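Local coordinates for protein putative methyltransferase (Porphyromonas gingivalis, PDB 3LL7) that is probably an S-adenosylmethionine-dependent methyltransferase, moving a methyl group onto a substrate that has not been established, at residues V169-R174 with A207-M212; Y182-C187 with P211-W216; Q226-V231 with L240-S245. All coordinates share one frame; numbering follows the deposited sequence. Where two conformers were deposited one is given.

Contact 1 of 3, residues V169-R174 with A207-M212; sequences VDPARR and AKLSPM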
loop_
_atom_site.group_PDB
_atom_site.type_symbol
_atom_site.label_atom_id
_atom_site.label_comp_id
_atom_site.label_asym_id
_atom_site.label_seq_id
_atom_site.Cartn_x
_atom_site.Cartn_y
_atom_site.Cartn_z
ATOM N N VAL A 169 -2.002 1.910 14.773
ATOM C CA VAL A 169 -0.978 0.907 14.991
ATOM C C VAL A 169 -0.555 0.264 13.662
ATOM O O VAL A 169 -1.386 -0.063 12.819
ATOM C CB VAL A 169 -1.441 -0.139 16.069
ATOM C CG1 VAL A 169 -2.735 -0.867 15.643
ATOM C CG2 VAL A 169 -0.306 -1.102 16.490
ATOM N N ASP A 170 0.745 0.085 13.498
ATOM C CA ASP A 170 1.309 -0.570 12.308
ATOM C C ASP A 170 2.245 -1.666 12.815
ATOM O O ASP A 170 3.436 -1.425 13.012
ATOM C CB ASP A 170 2.034 0.497 11.450
ATOM C CG ASP A 170 2.809 -0.086 10.270
ATOM O OD1 ASP A 170 2.617 -1.272 9.930
ATOM O OD2 ASP A 170 3.644 0.661 9.690
ATOM N N PRO A 171 1.695 -2.879 13.052
ATOM C CA PRO A 171 2.483 -3.927 13.705
ATOM C C PRO A 171 3.586 -4.490 12.814
ATOM O O PRO A 171 3.538 -4.343 11.587
ATOM C CB PRO A 171 1.448 -5.016 14.051
ATOM C CG PRO A 171 0.214 -4.682 13.305
ATOM C CD PRO A 171 0.258 -3.213 12.988
ATOM N N ALA A 172 4.587 -5.102 13.444
ATOM C CA ALA A 172 5.650 -5.796 12.735
ATOM C C ALA A 172 5.379 -7.307 12.762
ATOM O O ALA A 172 4.520 -7.781 13.525
ATOM C CB ALA A 172 7.017 -5.456 13.355
ATOM N N ARG A 173 6.101 -8.042 11.917
ATOM C CA ARG A 173 5.929 -9.484 11.751
ATOM C C ARG A 173 6.891 -10.227 12.677
ATOM O O ARG A 173 8.107 -10.042 12.588
ATOM C CB ARG A 173 6.190 -9.859 10.285
ATOM C CG ARG A 173 5.980 -11.325 9.933
ATOM C CD ARG A 173 6.289 -11.589 8.463
ATOM N NE ARG A 173 6.043 -12.985 8.106
ATOM C CZ ARG A 173 6.255 -13.514 6.901
ATOM N NH1 ARG A 173 6.725 -12.771 5.904
ATOM N NH2 ARG A 173 5.999 -14.798 6.692
ATOM N N ARG A 174 6.355 -11.064 13.564
ATOM C CA ARG A 174 7.191 -11.762 14.549
ATOM C C ARG A 174 7.832 -13.037 13.996
ATOM O O ARG A 174 7.187 -13.808 13.284
ATOM C CB ARG A 174 6.386 -12.056 15.814
ATOM C CG ARG A 174 7.030 -13.046 16.778
ATOM C CD ARG A 174 6.242 -13.148 18.086
ATOM N NE ARG A 174 4.790 -13.207 17.870
ATOM C CZ ARG A 174 3.956 -12.182 18.037
ATOM N NH1 ARG A 174 4.416 -10.996 18.423
ATOM N NH2 ARG A 174 2.658 -12.339 17.809
ATOM N N ALA A 207 -5.665 0.095 12.214
ATOM C CA ALA A 207 -4.494 -0.767 12.117
ATOM C C ALA A 207 -4.098 -0.907 10.664
ATOM O O ALA A 207 -4.953 -1.171 9.803
ATOM C CB ALA A 207 -4.786 -2.138 12.703
ATOM N N LYS A 208 -2.810 -0.712 10.399
ATOM C CA LYS A 208 -2.273 -0.908 9.061
ATOM C C LYS A 208 -1.623 -2.263 9.019
ATOM O O LYS A 208 -0.717 -2.548 9.804
ATOM C CB LYS A 208 -1.218 0.155 8.744
ATOM C CG LYS A 208 -0.517 -0.104 7.400
ATOM C CD LYS A 208 0.666 0.865 7.281
ATOM C CE LYS A 208 1.881 0.218 6.710
ATOM N NZ LYS A 208 3.001 1.204 6.733
ATOM N N LEU A 209 -2.071 -3.099 8.087
ATOM C CA LEU A 209 -1.630 -4.486 8.024
ATOM C C LEU A 209 -0.920 -4.783 6.719
ATOM O O LEU A 209 -1.156 -4.121 5.705
ATOM C CB LEU A 209 -2.823 -5.422 8.182
ATOM C CG LEU A 209 -3.678 -5.274 9.439
ATOM C CD1 LEU A 209 -4.918 -6.160 9.313
ATOM C CD2 LEU A 209 -2.877 -5.636 10.684
ATOM N N SER A 210 -0.026 -5.781 6.747
ATOM C CA SER A 210 0.668 -6.220 5.534
ATOM C C SER A 210 -0.284 -6.687 4.433
ATOM O O SER A 210 -1.259 -7.360 4.727
ATOM C CB SER A 210 1.596 -7.384 5.870
ATOM O OG SER A 210 2.078 -7.962 4.671
ATOM N N PRO A 211 0.021 -6.375 3.156
ATOM C CA PRO A 211 -0.764 -6.964 2.064
ATOM C C PRO A 211 -0.701 -8.514 1.978
ATOM O O PRO A 211 -1.433 -9.101 1.190
ATOM C CB PRO A 211 -0.166 -6.332 0.791
ATOM C CG PRO A 211 0.790 -5.351 1.200
ATOM C CD PRO A 211 1.156 -5.578 2.650
HETATM N N MSE A 212 0.147 -9.152 2.782
HETATM C CA MSE A 212 0.253 -10.615 2.771
HETATM C C MSE A 212 -0.748 -11.295 3.707
HETATM O O MSE A 212 -0.910 -12.513 3.653
HETATM C CB MSE A 212 1.681 -11.065 3.112
HETATM C CG MSE A 212 2.736 -10.536 2.154
HETATM SE SE MSE A 212 2.401 -11.093 0.322
HETATM C CE MSE A 212 3.073 -12.928 0.415
HETATM O O HOH W 1 1.557 -4.049 9.660
#
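Val169 and Ala207 pair in parallel across the neighbouring strands 166-173 and 204-209, their CA atoms 4.8 Å apart, and Lys208 N gives Val169 O a nearly straight hydrogen bond (2.9 Å, 165°). The two strands and the intervening helix 191-198 make a beta-alpha-beta unit of the Rossmann-like sheet of class I methyltransferases. Past the bridge the strands begin to part. Asp170 stands where this fold usually carries its cofactor and substrate pocket; a 1,2-ethanediol molecule bound beside its carboxylate is consistent with a pocket, though it proves no function. The side chains of Asp170 and Lys208 run side by side in the same direction, each with CG anti to its backbone N. A bend at chi3 of Lys208 (139°) brings CE alongside the carboxylate. From there NZ forms a salt bridge with Asp170 OD2 at 3.1 Å, meeting the oxygen from well above the carboxylate plane; Ser79 is the stronger partner of that ammonium group. A water spans the opening between the backbones, hydrogen-bonded to Pro171 O at 2.8 Å and to Lys208 O at 2.7 Å, although it has more acceptors around it than protons to give. On the side facing helix 191-198 the contacts are apolar: Val169 CG1 lies 3.8 Å from Ala207 CB, and the ring atom Pro171 CG comes within 4.2 Å of Leu209 CD2.

Contact 2 of 3, residues Y182-C187 with P211-W216; sequences YAIADC and PMIDLW
Ile213 lays its CD1 methyl over one face of the Tyr182 ring, displaced from the centre toward CD1 at the rim, in a CH-pi arrangement. Its CG1 is anti to the carbonyl carbon, and a chi2 of -82° turns CD1 to the ring. The exact height is doubtful, because Tyr182 CD1 and Ile213 CD1 are modelled closer than two carbons can sit. Other apolar contacts flank this one: Tyr182 CB lies 4.1 Å from Met212 CB, while the other branch of Ile213, CG2, comes within 4.4 Å of Ile184 CD1.

Between them these residues join the loop that follows strand 166-173 to the connection from strand 204-209 into helix 215-221, one of the strand-to-helix links of the Rossmann-like domain. Asp214 is the N-cap of that helix, its OD2 accepting from Asp217 N.

No hydrogen bond crosses the contact, and the buried Asp214 N has no partner in the model. Polar bonds instead hold 182-187 in shape. Asp186 N donates to Ala183 O at 2.8 Å, closing the short 3-10 turn, and Ala183 N returns a bond to Asp186 OD2 at 3.0 Å, approaching from above the carboxylate plane.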
loop_
_atom_site.group_PDB
_atom_site.type_symbol
_atom_site.label_atom_id
_atom_site.label_comp_id
_atom_site.label_asym_id
_atom_site.label_seq_id
_atom_site.Cartn_x
_atom_site.Cartn_y
_atom_site.Cartn_z
ATOM N N TYR A 182 1.910 -15.030 6.560
ATOM C CA TYR A 182 1.742 -13.940 7.525
ATOM C C TYR A 182 0.301 -13.939 8.050
ATOM O O TYR A 182 -0.639 -13.595 7.332
ATOM C CB TYR A 182 2.124 -12.580 6.907
ATOM C CG TYR A 182 2.317 -11.427 7.904
ATOM C CD1 TYR A 182 1.853 -11.510 9.232
ATOM C CD2 TYR A 182 2.936 -10.229 7.507
ATOM C CE1 TYR A 182 2.011 -10.435 10.140
ATOM C CE2 TYR A 182 3.099 -9.152 8.408
ATOM C CZ TYR A 182 2.633 -9.265 9.715
ATOM O OH TYR A 182 2.791 -8.216 10.599
ATOM N N ALA A 183 0.149 -14.344 9.309
ATOM C CA ALA A 183 -1.152 -14.429 9.967
ATOM C C ALA A 183 -1.334 -13.328 11.006
ATOM O O ALA A 183 -0.360 -12.803 11.558
ATOM C CB ALA A 183 -1.330 -15.803 10.618
ATOM N N ILE A 184 -2.597 -12.995 11.267
ATOM C CA ILE A 184 -2.987 -12.030 12.293
ATOM C C ILE A 184 -2.427 -12.374 13.683
ATOM O O ILE A 184 -2.192 -11.481 14.502
ATOM C CB ILE A 184 -4.538 -11.913 12.350
ATOM C CG1 ILE A 184 -4.979 -10.523 12.824
ATOM C CG2 ILE A 184 -5.142 -13.069 13.179
ATOM C CD1 ILE A 184 -4.748 -9.409 11.771
ATOM N N ALA A 185 -2.207 -13.668 13.933
ATOM C CA ALA A 185 -1.611 -14.148 15.182
ATOM C C ALA A 185 -0.147 -13.727 15.324
ATOM O O ALA A 185 0.376 -13.686 16.429
ATOM C CB ALA A 185 -1.750 -15.677 15.293
ATOM N N ASP A 186 0.494 -13.392 14.201
ATOM C CA ASP A 186 1.925 -13.057 14.174
ATOM C C ASP A 186 2.211 -11.574 14.417
ATOM O O ASP A 186 3.379 -11.177 14.487
ATOM C CB ASP A 186 2.555 -13.475 12.840
ATOM C CG ASP A 186 2.334 -14.942 12.516
ATOM O OD1 ASP A 186 2.364 -15.778 13.445
ATOM O OD2 ASP A 186 2.123 -15.249 11.322
ATOM N N CYS A 187 1.157 -10.769 14.546
ATOM C CA CYS A 187 1.305 -9.318 14.715
ATOM C C CYS A 187 1.992 -8.933 16.020
ATOM O O CYS A 187 1.651 -9.436 17.093
ATOM C CB CYS A 187 -0.043 -8.605 14.591
ATOM S SG CYS A 187 -0.611 -8.474 12.877
ATOM N N PRO A 211 0.021 -6.375 3.156
ATOM C CA PRO A 211 -0.764 -6.964 2.064
ATOM C C PRO A 211 -0.701 -8.514 1.978
ATOM O O PRO A 211 -1.433 -9.101 1.190
ATOM C CB PRO A 211 -0.166 -6.332 0.791
ATOM C CG PRO A 211 0.790 -5.351 1.200
ATOM C CD PRO A 211 1.156 -5.578 2.650
HETATM N N MSE A 212 0.147 -9.152 2.782
HETATM C CA MSE A 212 0.253 -10.615 2.771
HETATM C C MSE A 212 -0.748 -11.295 3.707
HETATM O O MSE A 212 -0.910 -12.513 3.653
HETATM C CB MSE A 212 1.681 -11.065 3.112
HETATM C CG MSE A 212 2.736 -10.536 2.154
HETATM SE SE MSE A 212 2.401 -11.093 0.322
HETATM C CE MSE A 212 3.073 -12.928 0.415
ATOM N N ILE A 213 -1.403 -10.513 4.568
ATOM C CA ILE A 213 -2.411 -11.048 5.492
ATOM C C ILE A 213 -3.669 -11.427 4.745
ATOM O O ILE A 213 -4.091 -10.725 3.835
ATOM C CB ILE A 213 -2.784 -10.038 6.620
ATOM C CG1 ILE A 213 -1.530 -9.441 7.246
ATOM C CG2 ILE A 213 -3.612 -10.718 7.733
ATOM C CD1 ILE A 213 -0.895 -10.315 8.276
ATOM N N ASP A 214 -4.244 -12.562 5.123
ATOM C CA ASP A 214 -5.497 -13.023 4.552
ATOM C C ASP A 214 -6.650 -12.136 5.049
ATOM O O ASP A 214 -6.775 -11.906 6.262
ATOM C CB ASP A 214 -5.715 -14.476 4.988
ATOM C CG ASP A 214 -6.870 -15.127 4.286
ATOM O OD1 ASP A 214 -6.691 -15.533 3.120
ATOM O OD2 ASP A 214 -7.946 -15.253 4.909
ATOM N N LEU A 215 -7.487 -11.647 4.128
ATOM C CA LEU A 215 -8.656 -10.837 4.505
ATOM C C LEU A 215 -9.607 -11.575 5.405
ATOM O O LEU A 215 -10.060 -11.018 6.406
ATOM C CB LEU A 215 -9.451 -10.341 3.288
ATOM C CG LEU A 215 -9.187 -8.937 2.807
ATOM C CD1 LEU A 215 -7.913 -8.973 1.996
ATOM C CD2 LEU A 215 -10.337 -8.437 1.940
ATOM N N TRP A 216 -9.922 -12.820 5.049
ATOM C CA TRP A 216 -10.908 -13.570 5.794
ATOM C C TRP A 216 -10.351 -13.906 7.179
ATOM O O TRP A 216 -11.047 -13.739 8.179
ATOM C CB TRP A 216 -11.388 -14.809 5.012
ATOM C CG TRP A 216 -12.605 -15.467 5.604
ATOM C CD1 TRP A 216 -12.720 -16.775 5.984
ATOM C CD2 TRP A 216 -13.870 -14.853 5.902
ATOM N NE1 TRP A 216 -13.975 -17.016 6.495
ATOM C CE2 TRP A 216 -14.699 -15.853 6.458
ATOM C CE3 TRP A 216 -14.383 -13.557 5.755
ATOM C CZ2 TRP A 216 -16.014 -15.598 6.867
ATOM C CZ3 TRP A 216 -15.692 -13.306 6.165
ATOM C CH2 TRP A 216 -16.490 -14.322 6.711
#

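Contact 3 of 3, residues Q226-V231 with L240-S245; sequences QELHVV and LLVRMS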
loop_
_atom_site.group_PDB
_atom_site.type_symbol
_atom_site.label_atom_id
_atom_site.label_comp_id
_atom_site.label_asym_id
_atom_site.label_seq_id
_atom_site.Cartn_x
_atom_site.Cartn_y
_atom_site.Cartn_z
ATOM N N GLN A 226 -15.173 -2.403 11.739
ATOM C CA GLN A 226 -16.227 -1.636 11.082
ATOM C C GLN A 226 -16.063 -1.533 9.571
ATOM O O GLN A 226 -17.038 -1.360 8.857
ATOM C CB GLN A 226 -16.290 -0.229 11.661
ATOM C CG GLN A 226 -16.715 -0.215 13.144
ATOM C CD GLN A 226 -18.096 -0.797 13.367
ATOM O OE1 GLN A 226 -19.057 -0.462 12.663
ATOM N NE2 GLN A 226 -18.206 -1.681 14.358
ATOM N N GLU A 227 -14.819 -1.595 9.107
ATOM C CA GLU A 227 -14.495 -1.513 7.673
ATOM C C GLU A 227 -13.082 -2.026 7.440
ATOM O O GLU A 227 -12.228 -1.902 8.318
ATOM C CB GLU A 227 -14.655 -0.078 7.124
ATOM C CG GLU A 227 -13.881 1.019 7.891
ATOM C CD GLU A 227 -14.166 2.432 7.365
ATOM O OE1 GLU A 227 -14.431 2.611 6.167
ATOM O OE2 GLU A 227 -14.141 3.382 8.168
ATOM N N LEU A 228 -12.820 -2.578 6.249
ATOM C CA LEU A 228 -11.478 -3.015 5.875
ATOM C C LEU A 228 -11.193 -2.441 4.478
ATOM O O LEU A 228 -12.007 -2.574 3.570
ATOM C CB LEU A 228 -11.408 -4.562 5.899
ATOM C CG LEU A 228 -10.043 -5.220 5.665
ATOM C CD1 LEU A 228 -9.960 -6.610 6.256
ATOM C CD2 LEU A 228 -9.714 -5.271 4.119
ATOM N N HIS A 229 -10.054 -1.778 4.316
ATOM C CA HIS A 229 -9.731 -1.155 3.037
ATOM C C HIS A 229 -8.525 -1.879 2.442
ATOM O O HIS A 229 -7.516 -2.086 3.147
ATOM C CB HIS A 229 -9.361 0.314 3.239
ATOM C CG HIS A 229 -10.524 1.184 3.617
ATOM N ND1 HIS A 229 -10.758 2.399 3.017
ATOM C CD2 HIS A 229 -11.515 1.013 4.524
ATOM C CE1 HIS A 229 -11.845 2.942 3.536
ATOM N NE2 HIS A 229 -12.325 2.117 4.451
ATOM N N VAL A 230 -8.616 -2.245 1.163
ATOM C CA VAL A 230 -7.477 -2.836 0.459
ATOM C C VAL A 230 -6.926 -1.742 -0.428
ATOM O O VAL A 230 -7.640 -1.245 -1.330
ATOM C CB VAL A 230 -7.894 -4.058 -0.402
ATOM C CG1 VAL A 230 -6.678 -4.612 -1.169
ATOM C CG2 VAL A 230 -8.544 -5.113 0.490
ATOM N N VAL A 231 -5.727 -1.267 -0.106
ATOM C CA VAL A 231 -5.246 -0.026 -0.755
ATOM C C VAL A 231 -4.072 -0.295 -1.697
ATOM O O VAL A 231 -2.982 -0.708 -1.246
ATOM C CB VAL A 231 -4.842 1.032 0.313
ATOM C CG1 VAL A 231 -4.384 2.338 -0.349
ATOM C CG2 VAL A 231 -6.021 1.297 1.296
ATOM N N LEU A 240 -3.367 -3.128 3.929
ATOM C CA LEU A 240 -4.759 -3.244 4.308
ATOM C C LEU A 240 -4.946 -2.312 5.505
ATOM O O LEU A 240 -4.029 -2.132 6.318
ATOM C CB LEU A 240 -5.096 -4.664 4.733
ATOM C CG LEU A 240 -4.719 -5.848 3.869
ATOM C CD1 LEU A 240 -5.606 -6.985 4.314
ATOM C CD2 LEU A 240 -4.874 -5.606 2.367
ATOM N N LEU A 241 -6.114 -1.700 5.607
ATOM C CA LEU A 241 -6.379 -0.846 6.748
ATOM C C LEU A 241 -7.656 -1.337 7.357
ATOM O O LEU A 241 -8.641 -1.579 6.648
ATOM C CB LEU A 241 -6.538 0.589 6.286
ATOM C CG LEU A 241 -5.287 1.258 5.766
ATOM C CD1 LEU A 241 -5.650 2.561 5.064
ATOM C CD2 LEU A 241 -4.345 1.550 6.947
ATOM N N VAL A 242 -7.638 -1.537 8.668
ATOM C CA VAL A 242 -8.835 -2.000 9.352
ATOM C C VAL A 242 -9.197 -0.980 10.416
ATOM O O VAL A 242 -8.315 -0.497 11.121
ATOM C CB VAL A 242 -8.567 -3.347 10.016
ATOM C CG1 VAL A 242 -9.805 -3.831 10.684
ATOM C CG2 VAL A 242 -8.109 -4.381 8.985
ATOM N N ARG A 243 -10.473 -0.609 10.503
ATOM C CA ARG A 243 -10.912 0.253 11.595
ATOM C C ARG A 243 -11.811 -0.520 12.532
ATOM O O ARG A 243 -12.736 -1.207 12.072
ATOM C CB ARG A 243 -11.627 1.489 11.067
ATOM C CG ARG A 243 -12.040 2.482 12.191
ATOM C CD ARG A 243 -12.621 3.750 11.598
ATOM N NE ARG A 243 -13.907 3.512 10.941
ATOM C CZ ARG A 243 -15.072 3.429 11.591
ATOM N NH1 ARG A 243 -16.205 3.230 10.915
ATOM N NH2 ARG A 243 -15.123 3.553 12.919
HETATM N N MSE A 244 -11.518 -0.427 13.839
HETATM C CA MSE A 244 -12.308 -1.065 14.901
HETATM C C MSE A 244 -12.883 -0.016 15.829
HETATM O O MSE A 244 -12.263 1.018 16.061
HETATM C CB MSE A 244 -11.462 -2.013 15.753
HETATM C CG MSE A 244 -11.216 -3.338 15.100
HETATM SE SE MSE A 244 -9.605 -4.151 15.763
HETATM C CE MSE A 244 -8.435 -2.861 14.912
ATOM N N SER A 245 -14.068 -0.281 16.367
ATOM C CA SER A 245 -14.709 0.677 17.230
ATOM C C SER A 245 -15.769 -0.027 18.066
ATOM O O SER A 245 -16.595 -0.768 17.517
ATOM C CB SER A 245 -15.326 1.802 16.392
ATOM O OG SER A 245 -15.925 2.795 17.214
#
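Glu227 OE2 is gripped by two nitrogens of Arg243: NE donates to its anti lone pair at 2.8 Å in a nearly straight bond (171°), and NH1 adds a weak one at 3.4 Å. This salt bridge comes in at the edge of the guanidinium, whose plane stands 88° from the carboxylate's. The second oxygen, Glu227 OE1, takes a hydrogen bond of 2.8 Å from His229 NE2; it lies in the ring plane of the histidine, but the donor sits above the carboxylate plane. Glu227 thus links Arg243 across the strands to His229 two residues on in its own strand, with CG between its backbone N and carbonyl carbon (chi1 54°). The flat groups are held from outside too: Tyr86 bonds His229 ND1, the His259 ring stacks on that of His229, and Glu248 and Ser204 take Arg243 NH2. Gln226 CB lies over one guanidinium face, offset toward the rim, 3.5 Å from NH1.

The backbones pair antiparallel, with a classic beta bulge at Gln226 and Glu227 opposite Arg243: Gln226 N donates to Arg243 O (2.7 Å) and Arg243 N to Glu227 O. Beyond it the pairing is regular, with reciprocal His229-Leu241 bonds. Leu228, Val230, Leu240 and Val242 share the opposite face; the first three pack on helix 215-221 and Val242 touches Leu209. Leu228 CG meets Val242 CG2 at 3.9 Å. Strand 236-244, inserted antiparallel between strands 204-209 and 225-233, completes the beta hairpin that marks the class I methyltransferase sheet.

In the fold
From the N terminus, the chain enters contact 1 on strand 166-173 and contact 2 in the loop just after it, then runs through helix 191-198 before both close, contact 1 at 207-212 and contact 2 at 211-216. Their loops therefore cross rather than nest, sharing Pro211 and Met212, and Arg174 bonds the backbone of 185-187. Contact 3 follows in series, closing a short hairpin after helix 215-221. Backbone bonds of Ala207 with Val242 and Leu209 with Leu240 carry the sheet from contact 1 into contact 3, while Leu215 joins contact 2 to the hairpin by resting on Leu228, Val230 and Leu240.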